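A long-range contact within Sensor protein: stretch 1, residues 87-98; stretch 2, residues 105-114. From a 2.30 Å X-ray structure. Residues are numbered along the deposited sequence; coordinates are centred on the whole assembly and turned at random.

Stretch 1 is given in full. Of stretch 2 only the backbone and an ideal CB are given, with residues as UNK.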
ATOM      1  N   LEU A  87       9.264 -13.428   4.395  1.00 15.85           N
ATOM      2  CA  LEU A  87       8.842 -12.092   3.942  1.00 15.50           C
ATOM      3  C   LEU A  87       7.429 -12.157   3.416  1.00 16.09           C
ATOM      4  O   LEU A  87       7.119 -12.991   2.566  1.00 16.73           O
ATOM      5  CB  LEU A  87       9.737 -11.603   2.811  1.00 15.57           C
ATOM      6  CG  LEU A  87       9.462 -10.224   2.151  1.00 15.03           C
ATOM      7  CD1 LEU A  87       9.436  -9.075   3.193  1.00 10.03           C
ATOM      8  CD2 LEU A  87      10.481  -9.950   1.051  1.00 13.38           C
ATOM      9  N   VAL A  88       6.553 -11.288   3.930  1.00 16.71           N
ATOM     10  CA  VAL A  88       5.182 -11.153   3.386  1.00 15.56           C
ATOM     11  C   VAL A  88       5.000  -9.785   2.724  1.00 15.48           C
ATOM     12  O   VAL A  88       5.384  -8.746   3.274  1.00 15.30           O
ATOM     13  CB  VAL A  88       4.063 -11.443   4.436  1.00 15.51           C
ATOM     14  CG1 VAL A  88       2.672 -11.320   3.816  1.00 13.40           C
ATOM     15  CG2 VAL A  88       4.228 -12.839   4.984  1.00 13.76           C
ATOM     16  N   LEU A  89       4.451  -9.816   1.509  1.00 14.74           N
ATOM     17  CA  LEU A  89       4.113  -8.605   0.773  1.00 14.73           C
ATOM     18  C   LEU A  89       2.661  -8.220   1.012  1.00 14.39           C
ATOM     19  O   LEU A  89       1.732  -9.039   0.813  1.00 15.28           O
ATOM     20  CB  LEU A  89       4.352  -8.794  -0.726  1.00 14.65           C
ATOM     21  CG  LEU A  89       5.694  -9.425  -1.067  1.00 14.72           C
ATOM     22  CD1 LEU A  89       5.811  -9.451  -2.590  1.00 13.75           C
ATOM     23  CD2 LEU A  89       6.838  -8.682  -0.393  1.00 11.81           C
ATOM     24  N   VAL A  90       2.485  -6.986   1.470  1.00 13.94           N
ATOM     25  CA  VAL A  90       1.173  -6.461   1.923  1.00 13.50           C
ATOM     26  C   VAL A  90       0.947  -5.032   1.387  1.00 14.01           C
ATOM     27  O   VAL A  90       1.490  -4.066   1.933  1.00 13.56           O
ATOM     28  CB  VAL A  90       1.068  -6.451   3.462  1.00 13.66           C
ATOM     29  CG1 VAL A  90      -0.327  -5.888   3.932  1.00 12.26           C
ATOM     30  CG2 VAL A  90       1.347  -7.859   4.046  1.00 12.40           C
ATOM     31  N   ASP A  91       0.189  -4.916   0.288  1.00 14.22           N
ATOM     32  CA  ASP A  91      -0.240  -3.618  -0.230  1.00 15.22           C
ATOM     33  C   ASP A  91      -1.153  -2.902   0.752  1.00 15.50           C
ATOM     34  O   ASP A  91      -1.880  -3.538   1.503  1.00 15.84           O
ATOM     35  CB  ASP A  91      -0.923  -3.757  -1.606  1.00 15.12           C
ATOM     36  CG  ASP A  91       0.001  -3.366  -2.752  1.00 19.23           C
ATOM     37  OD1 ASP A  91       0.670  -2.304  -2.649  1.00 21.44           O
ATOM     38  OD2 ASP A  91       0.044  -4.102  -3.762  1.00 21.55           O
ATOM     39  N   GLU A  92      -1.061  -1.578   0.782  1.00 15.89           N
ATOM     40  CA  GLU A  92      -2.045  -0.734   1.442  1.00 16.39           C
ATOM     41  C   GLU A  92      -2.089  -0.786   2.970  1.00 15.82           C
ATOM     42  O   GLU A  92      -3.027  -1.316   3.567  1.00 15.71           O
ATOM     43  CB  GLU A  92      -3.422  -0.929   0.796  1.00 16.00           C
ATOM     44  CG  GLU A  92      -3.347  -0.420  -0.657  1.00 17.96           C
ATOM     45  CD  GLU A  92      -4.611  -0.579  -1.500  1.00 20.09           C
ATOM     46  OE1 GLU A  92      -5.710  -0.898  -0.942  1.00 26.34           O
ATOM     47  OE2 GLU A  92      -4.473  -0.360  -2.743  1.00 24.81           O
ATOM     48  N   LEU A  93      -1.070  -0.160   3.563  1.00 14.77           N
ATOM     49  CA  LEU A  93      -0.794  -0.173   4.994  1.00 14.93           C
ATOM     50  C   LEU A  93      -1.928   0.461   5.842  1.00 15.52           C
ATOM     51  O   LEU A  93      -2.158   0.046   6.997  1.00 16.25           O
ATOM     52  CB  LEU A  93       0.531   0.591   5.223  1.00 14.16           C
ATOM     53  CG  LEU A  93       1.106   0.848   6.616  1.00 14.17           C
ATOM     54  CD1 LEU A  93       1.328  -0.451   7.450  1.00 12.68           C
ATOM     55  CD2 LEU A  93       2.393   1.636   6.469  1.00 13.45           C
ATOM     56  N   ALA A  94      -2.584   1.475   5.275  1.00 15.19           N
ATOM     57  CA  ALA A  94      -3.762   2.163   5.863  1.00 15.52           C
ATOM     58  C   ALA A  94      -5.143   1.486   5.685  1.00 15.41           C
ATOM     59  O   ALA A  94      -6.121   1.971   6.209  1.00 16.26           O
ATOM     60  CB  ALA A  94      -3.839   3.604   5.344  1.00 15.01           C
ATOM     61  N   HIS A  95      -5.214   0.377   4.975  1.00 15.31           N
ATOM     62  CA  HIS A  95      -6.457  -0.355   4.789  1.00 15.94           C
ATOM     63  C   HIS A  95      -7.226  -0.686   6.066  1.00 17.00           C
ATOM     64  O   HIS A  95      -6.674  -1.184   7.072  1.00 17.39           O
ATOM     65  CB  HIS A  95      -6.131  -1.629   4.027  1.00 15.85           C
ATOM     66  CG  HIS A  95      -7.309  -2.478   3.661  1.00 14.94           C
ATOM     67  ND1 HIS A  95      -8.098  -2.229   2.557  1.00 16.75           N
ATOM     68  CD2 HIS A  95      -7.751  -3.645   4.177  1.00 13.74           C
ATOM     69  CE1 HIS A  95      -9.002  -3.189   2.439  1.00 13.43           C
ATOM     70  NE2 HIS A  95      -8.815  -4.052   3.416  1.00 16.00           N
ATOM     71  N   THR A  96      -8.521  -0.417   6.010  1.00 18.06           N
ATOM     72  CA  THR A  96      -9.468  -0.824   7.044  1.00 18.19           C
ATOM     73  C   THR A  96     -10.052  -2.156   6.596  1.00 18.61           C
ATOM     74  O   THR A  96     -10.599  -2.243   5.504  1.00 19.40           O
ATOM     75  CB  THR A  96     -10.568   0.255   7.229  1.00 18.52           C
ATOM     76  OG1 THR A  96      -9.964   1.422   7.799  1.00 18.34           O
ATOM     77  CG2 THR A  96     -11.700  -0.213   8.167  1.00 17.88           C
ATOM     78  N   ASN A  97      -9.881  -3.196   7.414  1.00 18.52           N
ATOM     79  CA  ASN A  97     -10.240  -4.558   7.034  1.00 18.08           C
ATOM     80  C   ASN A  97     -11.753  -4.787   6.904  1.00 18.01           C
ATOM     81  O   ASN A  97     -12.542  -4.086   7.486  1.00 18.13           O
ATOM     82  CB  ASN A  97      -9.681  -5.578   8.045  1.00 18.52           C
ATOM     83  CG  ASN A  97      -8.164  -5.645   8.056  1.00 18.64           C
ATOM     84  OD1 ASN A  97      -7.506  -5.259   7.099  1.00 21.12           O
ATOM     85  ND2 ASN A  97      -7.606  -6.146   9.151  1.00 17.01           N
ATOM     86  N   ALA A  98     -12.098  -5.820   6.148  1.00 18.13           N
ATOM     87  CA  ALA A  98     -13.441  -6.270   5.883  1.00 18.11           C
ATOM     88  C   ALA A  98     -14.093  -6.636   7.185  1.00 19.21           C
ATOM     89  O   ALA A  98     -13.419  -7.198   8.059  1.00 20.23           O
ATOM     90  CB  ALA A  98     -13.393  -7.525   4.925  1.00 17.58           C
ATOM     91  N   UNK A 105      -7.789  -2.888  11.485  1.00 16.99           N
ATOM     92  CA  UNK A 105      -6.898  -2.296  10.518  1.00 15.73           C
ATOM     93  C   UNK A 105      -5.886  -3.309  10.030  1.00 15.64           C
ATOM     94  O   UNK A 105      -5.401  -4.155  10.786  1.00 15.85           O
ATOM     95  CB  UNK A 105      -6.190  -1.078  11.116  1.00 15.73           C
ATOM     96  N   UNK A 106      -5.520  -3.193   8.761  1.00 16.03           N
ATOM     97  CA  UNK A 106      -4.460  -4.024   8.187  1.00 15.30           C
ATOM     98  C   UNK A 106      -3.081  -3.778   8.800  1.00 15.54           C
ATOM     99  O   UNK A 106      -2.308  -4.693   8.858  1.00 14.99           O
ATOM    100  CB  UNK A 106      -4.387  -3.784   6.678  1.00 15.30           C
ATOM    101  N   UNK A 107      -2.789  -2.559   9.277  1.00 16.15           N
ATOM    102  CA  UNK A 107      -1.548  -2.305   9.994  1.00 16.08           C
ATOM    103  C   UNK A 107      -1.396  -3.208  11.223  1.00 15.93           C
ATOM    104  O   UNK A 107      -0.301  -3.650  11.496  1.00 14.69           O
ATOM    105  CB  UNK A 107      -1.484  -0.836  10.416  1.00 16.08           C
ATOM    106  N   UNK A 108      -2.498  -3.529  11.903  1.00 15.77           N
ATOM    107  CA  UNK A 108      -2.471  -4.499  13.011  1.00 15.60           C
ATOM    108  C   UNK A 108      -2.165  -5.913  12.564  1.00 14.47           C
ATOM    109  O   UNK A 108      -1.490  -6.641  13.270  1.00 14.96           O
ATOM    110  CB  UNK A 108      -3.813  -4.490  13.746  1.00 15.60           C
ATOM    111  N   UNK A 109      -2.706  -6.321  11.422  1.00 14.04           N
ATOM    112  CA  UNK A 109      -2.334  -7.574  10.789  1.00 14.39           C
ATOM    113  C   UNK A 109      -0.818  -7.660  10.587  1.00 14.39           C
ATOM    114  O   UNK A 109      -0.182  -8.658  10.887  1.00 14.97           O
ATOM    115  CB  UNK A 109      -3.058  -7.724   9.450  1.00 14.39           C
ATOM    116  N   UNK A 110      -0.259  -6.582  10.050  1.00 14.74           N
ATOM    117  CA  UNK A 110       1.160  -6.432   9.851  1.00 13.94           C
ATOM    118  C   UNK A 110       1.948  -6.496  11.153  1.00 14.08           C
ATOM    119  O   UNK A 110       2.966  -7.172  11.225  1.00 14.69           O
ATOM    120  CB  UNK A 110       1.441  -5.109   9.137  1.00 13.94           C
ATOM    121  N   UNK A 111       1.494  -5.808  12.186  1.00 14.83           N
ATOM    122  CA  UNK A 111       2.232  -5.838  13.443  1.00 15.91           C
ATOM    123  C   UNK A 111       2.294  -7.272  13.946  1.00 14.52           C
ATOM    124  O   UNK A 111       3.304  -7.677  14.457  1.00 14.98           O
ATOM    125  CB  UNK A 111       1.586  -4.923  14.485  1.00 15.91           C
ATOM    126  N   UNK A 112       1.213  -8.030  13.782  1.00 14.59           N
ATOM    127  CA  UNK A 112       1.152  -9.433  14.215  1.00 14.69           C
ATOM    128  C   UNK A 112       2.124 -10.349  13.483  1.00 14.22           C
ATOM    129  O   UNK A 112       2.726 -11.225  14.084  1.00 14.25           O
ATOM    130  CB  UNK A 112      -0.270  -9.966  14.025  1.00 14.69           C
ATOM    131  N   UNK A 113       2.247 -10.155  12.175  1.00 13.92           N
ATOM    132  CA  UNK A 113       3.239 -10.882  11.366  1.00 12.66           C
ATOM    133  C   UNK A 113       4.622 -10.537  11.861  1.00 12.17           C
ATOM    134  O   UNK A 113       5.440 -11.397  12.010  1.00 11.62           O
ATOM    135  CB  UNK A 113       3.104 -10.549   9.879  1.00 12.66           C
ATOM    136  N   UNK A 114       4.867  -9.253  12.094  1.00 12.46           N
ATOM    137  CA  UNK A 114       6.163  -8.759  12.537  1.00 12.99           C
ATOM    138  C   UNK A 114       6.560  -9.298  13.926  1.00 13.59           C
ATOM    139  O   UNK A 114       7.726  -9.620  14.146  1.00 13.31           O
ATOM    140  CB  UNK A 114       6.145  -7.229  12.559  1.00 12.99           C
TER

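Position 105 sits just before the helix with extended backbone angles (-122/146), bridged to Thr 96 with the two CA atoms 4.6 Å apart. Its CA-to-CB bond points away overall, yet the carbonyl of Ala 94 and OG1 of Thr 96 lie within reach of a long chain. A flexible donor suits; a short polar cap could also serve. The residue is Lys 105, which folds back through three m rotamers so that NZ donates to Ala 94 O (2.8 Å) and to Thr 96 OG1 (2.9 Å).

Position 106 opens the helix and points toward stretch 1. Its N donates to His 95 O at 2.9 Å, almost linearly. The ideal CB lies 3.5 Å from Asn 97 OD1 and 4.2 Å from Glu 92 O; beyond it are the His 95 ring and the carbonyl of Asp 91. A long donor, Lys or Arg, or perhaps Gln, fits this channel. It is Arg 106: its guanidinium stacks on His 95, centres 3.7 Å apart and planes at 24°, while NH1 donates to Asp 91 O at 2.8 Å. Water 1 links that same NH1 to Glu 92 OE1, and CD packs against Val 90 CG1 at 3.6 Å.

At 107 the bond runs sideways, the ideal CB 3.6 Å from Leu 93 O, with open space beyond; many residues would do. Trp 107 takes chi1 p, leading its ring away, and its CB rests 3.9 Å from Leu 93 CD1. Its backbone N donates to water 2, which in turn donates to the carbonyls of Leu 93 and His 95.

Position 108 meets nothing of stretch 1, which leaves its side chain unspecified; Gln 108 accepts from Lys 105 N through OE1 (3.2 Å).

At 109 the ideal CB points toward stretch 1, 4.8 Å from Asn 97 ND2, inviting a short acceptor: Asp, Asn or Ser. Asp 109 OD2 takes a weak hydrogen bond from Asn 97 ND2 at 3.2 Å.

Position 110 faces the apolar ends of Val 90 and Leu 93; Ile, Leu or Met would suit. Ile 110 CD1 reaches Val 90 CG1 and Leu 93 CD1, both at 3.6 Å.

At 113 the bond again points toward the strand, but the gap favours a longer apolar chain. Leu 113 CD1 approaches Val 88 CG1 at 4.3 Å and Val 90 CG2 at 4.4 Å.

Positions 111, 112 and 114 are out of reach of stretch 1, so any helix-compatible residue would suit this contact; they are Gln 111, Glu 112 and Leu 114.

Stretch 2 (105-114) KRWQDIQELL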
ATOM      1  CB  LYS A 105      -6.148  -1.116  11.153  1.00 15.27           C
ATOM      2  CG  LYS A 105      -6.981   0.087  11.552  1.00 16.14           C
ATOM      3  CD  LYS A 105      -7.742   0.817  10.432  1.00 16.37           C
ATOM      4  CE  LYS A 105      -6.823   1.619   9.510  1.00 19.83           C
ATOM      5  NZ  LYS A 105      -7.466   2.609   8.533  1.00 18.40           N
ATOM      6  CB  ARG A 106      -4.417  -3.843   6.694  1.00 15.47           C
ATOM      7  CG  ARG A 106      -3.395  -4.693   5.976  1.00 15.22           C
ATOM      8  CD  ARG A 106      -3.563  -4.510   4.470  1.00 14.96           C
ATOM      9  NE  ARG A 106      -4.727  -5.239   3.981  1.00 12.23           N
ATOM     10  CZ  ARG A 106      -5.181  -5.173   2.735  1.00 13.85           C
ATOM     11  NH1 ARG A 106      -4.566  -4.395   1.832  1.00 11.83           N
ATOM     12  NH2 ARG A 106      -6.252  -5.901   2.381  1.00 12.41           N
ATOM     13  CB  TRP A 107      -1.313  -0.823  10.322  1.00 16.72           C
ATOM     14  CG  TRP A 107      -2.198  -0.143  11.358  1.00 18.03           C
ATOM     15  CD1 TRP A 107      -3.205   0.739  11.105  1.00 18.31           C
ATOM     16  CD2 TRP A 107      -2.093  -0.227  12.792  1.00 18.87           C
ATOM     17  NE1 TRP A 107      -3.746   1.197  12.286  1.00 19.74           N
ATOM     18  CE2 TRP A 107      -3.101   0.604  13.336  1.00 20.36           C
ATOM     19  CE3 TRP A 107      -1.255  -0.932  13.668  1.00 18.94           C
ATOM     20  CZ2 TRP A 107      -3.296   0.747  14.715  1.00 18.26           C
ATOM     21  CZ3 TRP A 107      -1.449  -0.793  15.036  1.00 19.34           C
ATOM     22  CH2 TRP A 107      -2.463   0.034  15.541  1.00 18.30           C
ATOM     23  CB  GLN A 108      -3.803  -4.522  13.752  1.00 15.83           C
ATOM     24  CG  GLN A 108      -4.133  -3.271  14.452  1.00 15.73           C
ATOM     25  CD  GLN A 108      -5.554  -3.288  14.977  1.00 17.11           C
ATOM     26  OE1 GLN A 108      -6.419  -2.682  14.378  1.00 15.92           O
ATOM     27  NE2 GLN A 108      -5.805  -4.030  16.085  1.00 20.31           N
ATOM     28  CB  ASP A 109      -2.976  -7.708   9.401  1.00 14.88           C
ATOM     29  CG  ASP A 109      -4.515  -7.862   9.426  1.00 16.62           C
ATOM     30  OD1 ASP A 109      -5.154  -7.954  10.520  1.00 16.71           O
ATOM     31  OD2 ASP A 109      -5.064  -7.911   8.304  1.00 12.79           O
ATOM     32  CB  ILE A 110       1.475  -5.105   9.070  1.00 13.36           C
ATOM     33  CG1 ILE A 110       1.045  -5.274   7.603  1.00 13.34           C
ATOM     34  CG2 ILE A 110       2.923  -4.761   9.213  1.00 10.20           C
ATOM     35  CD1 ILE A 110       0.935  -4.004   6.783  1.00 13.91           C
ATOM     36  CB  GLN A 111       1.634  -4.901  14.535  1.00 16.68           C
ATOM     37  CG  GLN A 111       1.628  -3.389  14.286  1.00 20.04           C
ATOM     38  CD  GLN A 111       2.995  -2.804  14.026  1.00 26.56           C
ATOM     39  OE1 GLN A 111       3.956  -3.102  14.735  1.00 31.83           O
ATOM     40  NE2 GLN A 111       3.093  -1.936  13.011  1.00 31.03           N
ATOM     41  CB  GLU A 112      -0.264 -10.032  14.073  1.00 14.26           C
ATOM     42  CG  GLU A 112      -0.423 -11.294  14.885  1.00 13.81           C
ATOM     43  CD  GLU A 112      -1.799 -11.899  14.885  1.00 15.99           C
ATOM     44  OE1 GLU A 112      -2.618 -11.576  14.001  1.00 18.87           O
ATOM     45  OE2 GLU A 112      -2.057 -12.740  15.796  1.00 17.26           O
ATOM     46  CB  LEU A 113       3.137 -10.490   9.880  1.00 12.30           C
ATOM     47  CG  LEU A 113       1.837 -10.875   9.157  1.00 11.96           C
ATOM     48  CD1 LEU A 113       1.724 -10.085   7.877  1.00  9.95           C
ATOM     49  CD2 LEU A 113       1.819 -12.411   8.944  1.00 11.96           C
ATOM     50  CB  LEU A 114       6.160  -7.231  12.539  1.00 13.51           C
ATOM     51  CG  LEU A 114       6.115  -6.465  11.207  1.00 11.97           C
ATOM     52  CD1 LEU A 114       5.894  -4.933  11.514  1.00  9.78           C
ATOM     53  CD2 LEU A 114       7.364  -6.698  10.468  1.00 10.05           C
TER
HETATM   54  O   HOH W   1      -5.853  -3.906  -0.616  1.00 20.15           O
HETATM   55  O   HOH W   2      -4.374  -0.361   8.224  1.00 14.61           O
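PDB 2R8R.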